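PKS (Streptomyces albus, PDB 4OQJ) probably catalyses carbon-carbon bond-forming condensation of carrier-bound acyl groups in the AT-less polyketide synthase that makes oxazolomycin. Local coordinates at residues E116-A121 / Y178-C183; R108-C113 / I132-G137; V198-A203 / G261-K266; A90-I95 / P695-E700. All blocks are in the same frame, centred on the assembly; numbering follows the deposited sequence.

Contact 1 (E116-A121 / Y178-C183). With K (potassium ion), chain B.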
# COMPACT_ATOMS: atom_id res chain seq x y z
N GLU A 116 -6.24 -20.22 6.10
CA GLU A 116 -7.61 -20.52 6.51
C GLU A 116 -8.62 -19.76 5.67
O GLU A 116 -9.66 -20.31 5.33
CB GLU A 116 -7.83 -20.18 7.99
CG GLU A 116 -7.22 -21.15 8.98
CD GLU A 116 -7.28 -20.63 10.43
OE1 GLU A 116 -7.46 -19.41 10.62
OE2 GLU A 116 -7.14 -21.45 11.38
N ALA A 117 -8.33 -18.49 5.37
CA ALA A 117 -9.28 -17.67 4.61
C ALA A 117 -9.48 -18.22 3.20
O ALA A 117 -10.60 -18.26 2.69
CB ALA A 117 -8.83 -16.22 4.55
N LEU A 118 -8.39 -18.65 2.57
CA LEU A 118 -8.45 -19.23 1.23
C LEU A 118 -9.15 -20.59 1.27
O LEU A 118 -9.96 -20.91 0.41
CB LEU A 118 -7.05 -19.36 0.63
CG LEU A 118 -6.49 -18.03 0.14
CD1 LEU A 118 -4.99 -18.08 0.04
CD2 LEU A 118 -7.11 -17.68 -1.20
N GLU A 119 -8.86 -21.39 2.29
CA GLU A 119 -9.59 -22.62 2.51
C GLU A 119 -11.10 -22.39 2.63
O GLU A 119 -11.88 -23.11 2.04
CB GLU A 119 -9.09 -23.32 3.77
CG GLU A 119 -7.93 -24.24 3.54
CD GLU A 119 -7.65 -25.07 4.77
OE1 GLU A 119 -7.65 -24.47 5.88
OE2 GLU A 119 -7.44 -26.29 4.64
N ARG A 120 -11.52 -21.40 3.42
CA ARG A 120 -12.94 -21.17 3.59
C ARG A 120 -13.55 -20.68 2.29
O ARG A 120 -14.69 -21.02 1.98
CB ARG A 120 -13.19 -20.17 4.73
CG ARG A 120 -14.65 -19.83 4.95
CD ARG A 120 -14.87 -19.27 6.35
NE ARG A 120 -14.66 -20.26 7.40
CZ ARG A 120 -13.55 -20.39 8.14
NH1 ARG A 120 -13.48 -21.33 9.08
NH2 ARG A 120 -12.52 -19.57 7.97
N ALA A 121 -12.78 -19.91 1.51
CA ALA A 121 -13.23 -19.47 0.19
C ALA A 121 -13.36 -20.62 -0.80
O ALA A 121 -14.18 -20.57 -1.71
CB ALA A 121 -12.28 -18.42 -0.37
N TYR A 178 4.84 -16.18 -1.08
CA TYR A 178 5.79 -17.24 -1.39
C TYR A 178 5.32 -18.61 -0.89
O TYR A 178 5.50 -19.63 -1.56
CB TYR A 178 7.16 -16.92 -0.79
CG TYR A 178 8.15 -18.03 -1.02
CD1 TYR A 178 8.59 -18.32 -2.31
CD2 TYR A 178 8.64 -18.80 0.04
CE1 TYR A 178 9.49 -19.34 -2.55
CE2 TYR A 178 9.56 -19.84 -0.20
CZ TYR A 178 9.97 -20.10 -1.50
OH TYR A 178 10.85 -21.11 -1.78
N LYS A 179 4.73 -18.64 0.29
CA LYS A 179 4.37 -19.91 0.90
C LYS A 179 3.00 -20.41 0.46
O LYS A 179 2.76 -21.62 0.52
CB LYS A 179 4.41 -19.80 2.42
CG LYS A 179 5.81 -19.67 2.98
CD LYS A 179 6.62 -20.93 2.74
CE LYS A 179 7.98 -20.81 3.37
NZ LYS A 179 8.76 -22.05 3.18
N LEU A 180 2.11 -19.51 0.04
CA LEU A 180 0.78 -19.89 -0.43
C LEU A 180 0.63 -19.89 -1.96
O LEU A 180 -0.37 -20.37 -2.48
CB LEU A 180 -0.29 -18.97 0.16
CG LEU A 180 -0.38 -18.91 1.69
CD1 LEU A 180 -1.66 -18.22 2.12
CD2 LEU A 180 -0.30 -20.30 2.31
N ASN A 181 1.63 -19.35 -2.67
CA ASN A 181 1.63 -19.15 -4.14
C ASN A 181 0.65 -18.07 -4.62
O ASN A 181 -0.22 -18.33 -5.45
CB ASN A 181 1.33 -20.45 -4.90
CG ASN A 181 1.72 -20.35 -6.38
OD1 ASN A 181 2.76 -19.77 -6.72
ND2 ASN A 181 0.89 -20.88 -7.27
N LEU A 182 0.84 -16.86 -4.13
CA LEU A 182 0.04 -15.72 -4.55
C LEU A 182 0.91 -14.91 -5.50
O LEU A 182 1.98 -14.45 -5.09
CB LEU A 182 -0.41 -14.89 -3.34
CG LEU A 182 -0.97 -15.68 -2.16
CD1 LEU A 182 -1.46 -14.75 -1.08
CD2 LEU A 182 -2.09 -16.62 -2.62
N CYS A 183 0.48 -14.76 -6.75
CA CYS A 183 1.30 -14.13 -7.79
C CYS A 183 0.82 -12.73 -8.17
O CYS A 183 1.39 -12.09 -9.06
CB CYS A 183 1.32 -15.01 -9.03
SG CYS A 183 2.02 -16.63 -8.68
K K B . 9.32 -22.89 -3.52
O HOH W 1 7.25 -21.96 -1.53
O HOH W 2 11.87 -24.40 -2.35
O HOH W 3 9.30 -24.77 -6.06
O HOH W 4 7.41 -25.03 -3.67

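Contact 2 (R108-C113 / I132-G137)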
# COMPACT_ATOMS: atom_id res chain seq x y z
N ARG A 108 3.68 -15.28 11.43
CA ARG A 108 3.26 -16.68 11.49
C ARG A 108 1.75 -16.80 11.58
O ARG A 108 1.13 -17.59 10.87
CB ARG A 108 3.89 -17.39 12.68
CG ARG A 108 5.38 -17.71 12.49
CD ARG A 108 5.89 -18.42 13.69
NE ARG A 108 6.70 -17.63 14.61
CZ ARG A 108 6.74 -17.81 15.93
NH1 ARG A 108 5.93 -18.68 16.53
NH2 ARG A 108 7.59 -17.11 16.67
N GLN A 109 1.16 -16.02 12.48
CA GLN A 109 -0.29 -16.06 12.65
C GLN A 109 -0.99 -15.54 11.39
O GLN A 109 -2.04 -16.06 11.01
CB GLN A 109 -0.69 -15.25 13.87
CG GLN A 109 -0.28 -15.92 15.17
CD GLN A 109 -1.10 -17.15 15.48
OE1 GLN A 109 -2.32 -17.13 15.38
NE2 GLN A 109 -0.43 -18.23 15.86
N PHE A 110 -0.42 -14.54 10.72
CA PHE A 110 -1.06 -14.03 9.51
C PHE A 110 -1.02 -15.10 8.42
O PHE A 110 -1.97 -15.26 7.67
CB PHE A 110 -0.42 -12.76 8.95
CG PHE A 110 -1.15 -12.25 7.75
CD1 PHE A 110 -2.39 -11.62 7.90
CD2 PHE A 110 -0.70 -12.51 6.48
CE1 PHE A 110 -3.11 -11.22 6.79
CE2 PHE A 110 -1.41 -12.11 5.36
CZ PHE A 110 -2.61 -11.46 5.52
N LEU A 111 0.09 -15.82 8.34
CA LEU A 111 0.25 -16.88 7.35
C LEU A 111 -0.78 -17.98 7.55
O LEU A 111 -1.43 -18.42 6.61
CB LEU A 111 1.68 -17.45 7.40
CG LEU A 111 1.99 -18.65 6.48
CD1 LEU A 111 1.54 -18.40 5.01
CD2 LEU A 111 3.46 -18.98 6.52
N GLU A 112 -0.95 -18.44 8.79
CA GLU A 112 -1.95 -19.49 9.02
C GLU A 112 -3.35 -18.94 8.77
O GLU A 112 -4.20 -19.63 8.22
CB GLU A 112 -1.84 -20.05 10.44
CG GLU A 112 -0.68 -21.00 10.62
CD GLU A 112 -0.70 -21.70 11.97
OE1 GLU A 112 -1.61 -21.42 12.79
OE2 GLU A 112 0.18 -22.55 12.22
N CYS A 113 -3.59 -17.69 9.18
CA CYS A 113 -4.93 -17.09 8.99
C CYS A 113 -5.29 -16.93 7.49
O CYS A 113 -6.43 -17.17 7.08
CB CYS A 113 -5.00 -15.74 9.69
SG CYS A 113 -6.68 -15.05 9.75
N ILE A 132 -3.84 -14.03 -7.58
CA ILE A 132 -4.24 -13.63 -6.24
C ILE A 132 -3.22 -12.67 -5.62
O ILE A 132 -2.05 -13.04 -5.44
CB ILE A 132 -4.39 -14.84 -5.30
CG1 ILE A 132 -5.25 -15.93 -5.95
CG2 ILE A 132 -4.94 -14.39 -3.96
CD1 ILE A 132 -5.48 -17.15 -5.09
N GLY A 133 -3.67 -11.46 -5.31
CA GLY A 133 -2.87 -10.46 -4.63
C GLY A 133 -3.04 -10.52 -3.13
O GLY A 133 -3.94 -11.21 -2.62
N VAL A 134 -2.19 -9.82 -2.40
CA VAL A 134 -2.32 -9.73 -0.96
C VAL A 134 -1.82 -8.40 -0.42
O VAL A 134 -0.68 -7.96 -0.71
CB VAL A 134 -1.57 -10.91 -0.23
CG1 VAL A 134 -0.13 -11.02 -0.67
CG2 VAL A 134 -1.68 -10.76 1.29
N TYR A 135 -2.68 -7.75 0.35
CA TYR A 135 -2.38 -6.51 1.05
C TYR A 135 -2.54 -6.73 2.55
O TYR A 135 -3.61 -7.07 3.03
CB TYR A 135 -3.29 -5.38 0.56
CG TYR A 135 -3.03 -5.02 -0.88
CD1 TYR A 135 -3.64 -5.71 -1.93
CD2 TYR A 135 -2.13 -4.01 -1.20
CE1 TYR A 135 -3.36 -5.37 -3.27
CE2 TYR A 135 -1.86 -3.67 -2.50
CZ TYR A 135 -2.46 -4.34 -3.53
OH TYR A 135 -2.14 -3.96 -4.82
N ALA A 136 -1.47 -6.55 3.31
CA ALA A 136 -1.52 -6.89 4.72
C ALA A 136 -0.53 -6.07 5.53
O ALA A 136 0.47 -5.59 5.00
CB ALA A 136 -1.23 -8.37 4.91
N GLY A 137 -0.82 -5.91 6.82
CA GLY A 137 0.07 -5.17 7.71
C GLY A 137 0.16 -5.85 9.06
O GLY A 137 -0.79 -6.51 9.47

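Contact 3 (V198-A203 / G261-K266)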
# COMPACT_ATOMS: atom_id res chain seq x y z
N VAL A 198 -7.57 0.11 5.19
CA VAL A 198 -6.72 0.60 4.10
C VAL A 198 -6.28 -0.58 3.22
O VAL A 198 -6.31 -0.48 1.99
CB VAL A 198 -5.50 1.37 4.63
CG1 VAL A 198 -4.56 1.77 3.50
CG2 VAL A 198 -5.96 2.62 5.40
N ALA A 199 -5.92 -1.71 3.82
CA ALA A 199 -5.52 -2.87 3.04
C ALA A 199 -6.71 -3.33 2.19
O ALA A 199 -6.55 -3.65 1.01
CB ALA A 199 -5.04 -4.00 3.94
N VAL A 200 -7.90 -3.33 2.80
CA VAL A 200 -9.11 -3.68 2.07
C VAL A 200 -9.31 -2.70 0.91
O VAL A 200 -9.62 -3.10 -0.21
CB VAL A 200 -10.35 -3.68 3.00
CG1 VAL A 200 -11.65 -3.73 2.20
CG2 VAL A 200 -10.30 -4.88 3.95
N HIS A 201 -9.13 -1.41 1.18
CA HIS A 201 -9.30 -0.40 0.13
C HIS A 201 -8.34 -0.65 -1.04
O HIS A 201 -8.75 -0.63 -2.21
CB HIS A 201 -9.07 0.98 0.71
CG HIS A 201 -9.01 2.06 -0.31
ND1 HIS A 201 -10.13 2.64 -0.84
CD2 HIS A 201 -7.95 2.70 -0.85
CE1 HIS A 201 -9.77 3.60 -1.68
NE2 HIS A 201 -8.45 3.66 -1.70
N LEU A 202 -7.07 -0.92 -0.74
CA LEU A 202 -6.10 -1.10 -1.82
C LEU A 202 -6.35 -2.41 -2.57
O LEU A 202 -6.17 -2.47 -3.79
CB LEU A 202 -4.67 -1.05 -1.29
CG LEU A 202 -4.27 0.32 -0.71
CD1 LEU A 202 -2.90 0.21 -0.05
CD2 LEU A 202 -4.28 1.40 -1.79
N ALA A 203 -6.78 -3.45 -1.86
CA ALA A 203 -7.16 -4.71 -2.50
C ALA A 203 -8.29 -4.49 -3.51
O ALA A 203 -8.24 -4.97 -4.65
CB ALA A 203 -7.56 -5.72 -1.48
N GLY A 261 -6.78 -11.23 11.31
CA GLY A 261 -7.93 -11.48 10.47
C GLY A 261 -7.59 -11.27 9.02
O GLY A 261 -6.65 -10.55 8.68
N ALA A 262 -8.36 -11.91 8.15
CA ALA A 262 -8.20 -11.77 6.71
C ALA A 262 -9.53 -12.01 5.98
O ALA A 262 -10.37 -12.80 6.42
CB ALA A 262 -7.13 -12.72 6.19
N VAL A 263 -9.70 -11.30 4.87
CA VAL A 263 -10.80 -11.55 3.96
C VAL A 263 -10.25 -11.83 2.58
O VAL A 263 -9.17 -11.36 2.22
CB VAL A 263 -11.79 -10.37 3.92
CG1 VAL A 263 -12.41 -10.15 5.28
CG2 VAL A 263 -11.09 -9.08 3.42
N VAL A 264 -11.02 -12.60 1.81
CA VAL A 264 -10.70 -12.92 0.42
C VAL A 264 -11.74 -12.22 -0.46
O VAL A 264 -12.94 -12.40 -0.25
CB VAL A 264 -10.73 -14.44 0.17
CG1 VAL A 264 -10.42 -14.78 -1.29
CG2 VAL A 264 -9.78 -15.15 1.11
N LEU A 265 -11.27 -11.41 -1.40
CA LEU A 265 -12.11 -10.52 -2.19
C LEU A 265 -12.04 -10.89 -3.67
O LEU A 265 -10.99 -11.33 -4.15
CB LEU A 265 -11.67 -9.06 -1.99
CG LEU A 265 -11.61 -8.62 -0.52
CD1 LEU A 265 -11.05 -7.22 -0.39
CD2 LEU A 265 -12.98 -8.70 0.12
N LYS A 266 -13.15 -10.69 -4.37
CA LYS A 266 -13.29 -11.01 -5.79
C LYS A 266 -14.42 -10.16 -6.35
O LYS A 266 -15.37 -9.86 -5.64
CB LYS A 266 -13.61 -12.50 -5.98
CG LYS A 266 -13.72 -12.95 -7.43
CD LYS A 266 -14.27 -14.38 -7.53
CE LYS A 266 -13.30 -15.33 -8.18
NZ LYS A 266 -13.86 -16.71 -8.39

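Contact 4 (A90-I95 / P695-E700)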
# COMPACT_ATOMS: atom_id res chain seq x y z
N ALA A 90 5.17 -25.29 11.34
CA ALA A 90 6.30 -24.99 10.47
C ALA A 90 6.47 -26.05 9.39
O ALA A 90 6.81 -25.73 8.26
CB ALA A 90 7.56 -24.86 11.29
N GLY A 91 6.22 -27.30 9.74
CA GLY A 91 6.37 -28.40 8.80
C GLY A 91 5.49 -28.23 7.57
O GLY A 91 5.91 -28.47 6.44
N LEU A 92 4.25 -27.80 7.79
CA LEU A 92 3.30 -27.61 6.72
C LEU A 92 3.82 -26.60 5.72
O LEU A 92 3.61 -26.74 4.51
CB LEU A 92 1.96 -27.15 7.28
CG LEU A 92 0.91 -26.75 6.24
CD1 LEU A 92 0.48 -27.95 5.41
CD2 LEU A 92 -0.27 -26.09 6.92
N PHE A 93 4.51 -25.57 6.22
CA PHE A 93 4.99 -24.50 5.35
C PHE A 93 6.46 -24.67 4.95
O PHE A 93 7.06 -23.78 4.35
CB PHE A 93 4.77 -23.16 6.04
CG PHE A 93 3.33 -22.84 6.25
CD1 PHE A 93 2.50 -22.58 5.18
CD2 PHE A 93 2.78 -22.85 7.53
CE1 PHE A 93 1.15 -22.30 5.37
CE2 PHE A 93 1.44 -22.58 7.72
CZ PHE A 93 0.63 -22.30 6.63
N GLY A 94 7.04 -25.82 5.25
CA GLY A 94 8.41 -26.10 4.83
C GLY A 94 9.42 -25.19 5.49
O GLY A 94 10.43 -24.83 4.89
N ILE A 95 9.14 -24.83 6.73
CA ILE A 95 10.00 -23.92 7.49
C ILE A 95 10.71 -24.69 8.61
O ILE A 95 10.09 -25.48 9.30
CB ILE A 95 9.16 -22.76 8.07
CG1 ILE A 95 8.65 -21.87 6.92
CG2 ILE A 95 9.96 -21.92 9.06
CD1 ILE A 95 7.60 -20.85 7.32
N PRO A 695 -14.66 -26.95 7.40
CA PRO A 695 -13.63 -26.67 8.41
C PRO A 695 -12.26 -26.49 7.78
O PRO A 695 -12.02 -27.01 6.70
CB PRO A 695 -13.67 -27.91 9.31
CG PRO A 695 -15.09 -28.43 9.17
CD PRO A 695 -15.45 -28.16 7.73
N THR A 696 -11.40 -25.74 8.46
CA THR A 696 -10.09 -25.37 7.95
C THR A 696 -9.02 -26.26 8.59
O THR A 696 -9.33 -27.05 9.48
CB THR A 696 -9.82 -23.87 8.18
OG1 THR A 696 -10.06 -23.51 9.56
CG2 THR A 696 -10.76 -23.07 7.32
N TYR A 697 -7.80 -26.16 8.09
CA TYR A 697 -6.73 -27.10 8.43
C TYR A 697 -6.41 -27.13 9.93
O TYR A 697 -6.35 -26.08 10.58
CB TYR A 697 -5.46 -26.76 7.63
CG TYR A 697 -4.41 -27.85 7.71
CD1 TYR A 697 -4.41 -28.90 6.81
CD2 TYR A 697 -3.44 -27.83 8.71
CE1 TYR A 697 -3.46 -29.91 6.89
CE2 TYR A 697 -2.48 -28.84 8.79
CZ TYR A 697 -2.50 -29.88 7.87
OH TYR A 697 -1.57 -30.91 7.94
N PRO A 698 -6.21 -28.35 10.49
CA PRO A 698 -5.86 -28.45 11.92
C PRO A 698 -4.35 -28.29 12.14
O PRO A 698 -3.63 -29.27 12.37
CB PRO A 698 -6.35 -29.84 12.30
CG PRO A 698 -6.21 -30.63 11.04
CD PRO A 698 -6.50 -29.67 9.91
N PHE A 699 -3.88 -27.05 12.06
CA PHE A 699 -2.46 -26.75 12.17
C PHE A 699 -1.87 -27.39 13.41
O PHE A 699 -2.47 -27.33 14.47
CB PHE A 699 -2.24 -25.24 12.22
CG PHE A 699 -2.75 -24.52 11.01
CD1 PHE A 699 -2.05 -24.55 9.82
CD2 PHE A 699 -3.94 -23.81 11.07
CE1 PHE A 699 -2.52 -23.87 8.70
CE2 PHE A 699 -4.41 -23.14 9.97
CZ PHE A 699 -3.72 -23.17 8.79
N GLU A 700 -0.70 -27.99 13.28
CA GLU A 700 -0.07 -28.62 14.44
C GLU A 700 0.30 -27.54 15.45
O GLU A 700 0.90 -26.54 15.08
CB GLU A 700 1.17 -29.42 14.04
CG GLU A 700 1.65 -30.37 15.14
CD GLU A 700 2.43 -31.55 14.61
OE1 GLU A 700 1.98 -32.17 13.62
OE2 GLU A 700 3.50 -31.86 15.19

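Contact 1 (E116-A121 / Y178-C183)
In the thiolase-fold ketosynthase domain, Leu-118, near the end of helix 105-121, reaches Leu-180, the last residue of helix 171-180, and Leu-182 in the loop just beyond it. One methyl does all the touching from the first side: Leu-118 CD1 lies 3.9 Å from Leu-180 CD1 and 4.2 Å from Leu-182 CD2, so it bridges the tips of two leucines. Leu-118 holds its CG beside its own backbone N, anti to the carbonyl carbon (chi1 -76°), and this turns the branched end outward from the helix toward the pair.

Leu-180 and Leu-182 can both face the same methyl because Asn-181, with positive phi, takes the chain out of helical geometry between them. Here the outer helix layer of the fold runs into the subunit interface: Asn-181 OD1 accepts a hydrogen bond from Ser-292 N of the second subunit. Tyr-178 takes no part in the leucine cluster; with CG anti to the backbone N (chi1 177°) it carries its OH to a potassium ion, 2.9 Å away. Ser-292 O and Lys-294 O of the second subunit bind the same ion, and four waters join them. Of these, water 1 lies 3.0 Å from the potassium and also donates to Tyr-178 O at 2.9 Å, tying the ion to the backbone as well as to the phenol.

Contact 2 (R108-C113 / I132-G137)
Phe-110 of helix 105-121 points its ring at strand 132-138 and meets two residues there, Ala-136 and Val-134. The helix belongs to a layer on one face of the mixed sheet of the thiolase-type ketosynthase fold, and Phe-110 seats it there. The contact is apolar throughout. The ring leads with its far end: CZ is 3.4 Å from Ala-136 CB, a tight approach, while the flanking atoms are slightly farther from the same methyl, CE2 at 3.8 Å and CE1 at 3.9 Å. The methyl therefore sits just off the CZ corner, at an oblique angle to the ring. Val-134 comes to the ring edge instead, its CG2 lying near the ring plane and 4.3 Å from Phe-110 CE2. A CG placed anti to the backbone N (chi1 -177°) carries the phenyl straight out from the helix and lets it span a gap in which the closest CA atoms, those of Phe-110 and Ala-136, are still 8.6 Å apart.

The alternation of the strand sorts its side chains. Val-134 and Ala-136 face this helix, whereas Tyr-135, between them, turns to the other face of the sheet, where its OH bonds to Ser-206 OG and its side chain packs on Leu-202 of the second subunit.

Polar interactions belong to another side of the helix: Gln-109 OE1 and Glu-112 OE1 both engage Arg-31 NH1, the latter as a salt bridge. With charge kept there, the buried helix-sheet seam depends on van der Waals fit, and the small Ala-136 side chain lets the large ring come close to the strand.

Contact 3 (V198-A203 / G261-K266)
Leu-265 and Val-263, on one face of strand 259-267, pack against Val-200 and Ala-203 of helix 195-209. The closest pair is Ala-203 CB with Leu-265 CD1, 4.0 Å apart. Val-200 divides its two methyls between the strand residues: CG2 is 4.3 Å from Val-263 CG2, and CG1 is 4.4 Å from Leu-265 CD1. Leu-265 keeps its CG beside the backbone N (chi1 -54°), which brings CD1 to a place where it meets both helix residues, one turn apart.

The axes of 198-203 and 261-266 run nearly in the same direction, at 19°, and approach to 10.1 Å, so residues at matching heights pair up along the length of the contact. In the next shell, Ile-282 of strand 280-289 touches both Val-200 and Leu-265, and Ala-215 and Ala-217 of strand 214-221 support the helix from the neighbouring strand. Val-264, pointing to the other face of the sheet, rests on the backbone of helix 105-121 at Ala-117. His-201 points away from strand 259-267; its ND1 bonds to Thr-285 OG1 of strand 280-289 and its NE2 to Asp-211 OD2 of the second subunit.

In the layered thiolase fold this is the buried central helix, which in ketosynthases follows the nucleophilic cysteine. It is seated on this strand by branched and small aliphatic groups alone, an apolar interface whose hold comes from shape and from the burial of all four touching residues.

Contact 4 (A90-I95 / P695-E700)
Leu-92 pushes its CD2 methyl into an angle between two aromatic side chains of the 695-700 loop, Tyr-697 and Phe-699. The methyl stands over one face of the Tyr-697 ring, 4.0 Å from CE2, yet meets Phe-699 at its edge, near the ring plane and 3.6 Å from CE1. The same CD2 also lies 3.8 Å above the plane of Phe-93, the next residue in its own loop, so three rings meet at this one methyl. A CG anti to the backbone N (chi1 173°) sends the leucine out from its turn into this setting. Phe-93 and Phe-699 cross obliquely, touching from Phe-93 CZ to Phe-699 CE1 at 4.1 Å without stacking.

Both backbones are bent to present these groups. Gly-91 to Gly-94 form a type I turn closed by Gly-94 N to Gly-91 O, and Pro-698 centres an inverse gamma turn with a weak bond from Phe-699 N to Tyr-697 O. Farther out, Tyr-115 of helix 105-121 meets the Phe-699 ring edge to face, and Tyr-697 OH accepts a bond from Asn-472 N. The loop is also fastened to that helix, since Tyr-697 N donates to Glu-119 OE1.

A late segment returning across the protein to lie on the ketosynthase body, with a Tyr-Pro-Phe sequence at the point of docking, is consistent with the post-AT linker of modular polyketide synthases.

Overall arrangement
All four contacts are buried; contacts 1, 2 and 3 belong to the layers of the ketosynthase fold, while contact 4 joins two loops and is nearest the surface, with Phe-699 partly exposed. Helix 105-121 serves both contacts 1 and 2, and its other sides meet strand 259-267 of contact 3 and the 695-700 loop of contact 4. Contacts 2 and 3 approach opposite faces of the same sheet. Aliphatic groups alone make contacts 1 and 3, one ring enters contact 2, and three rings gather in contact 4. A polar tie, Lys-179 NZ to Phe-93 O, links 1 with 4. Only a segment of contact 1 also carries a metal ligand, Tyr-178, at the subunit interface.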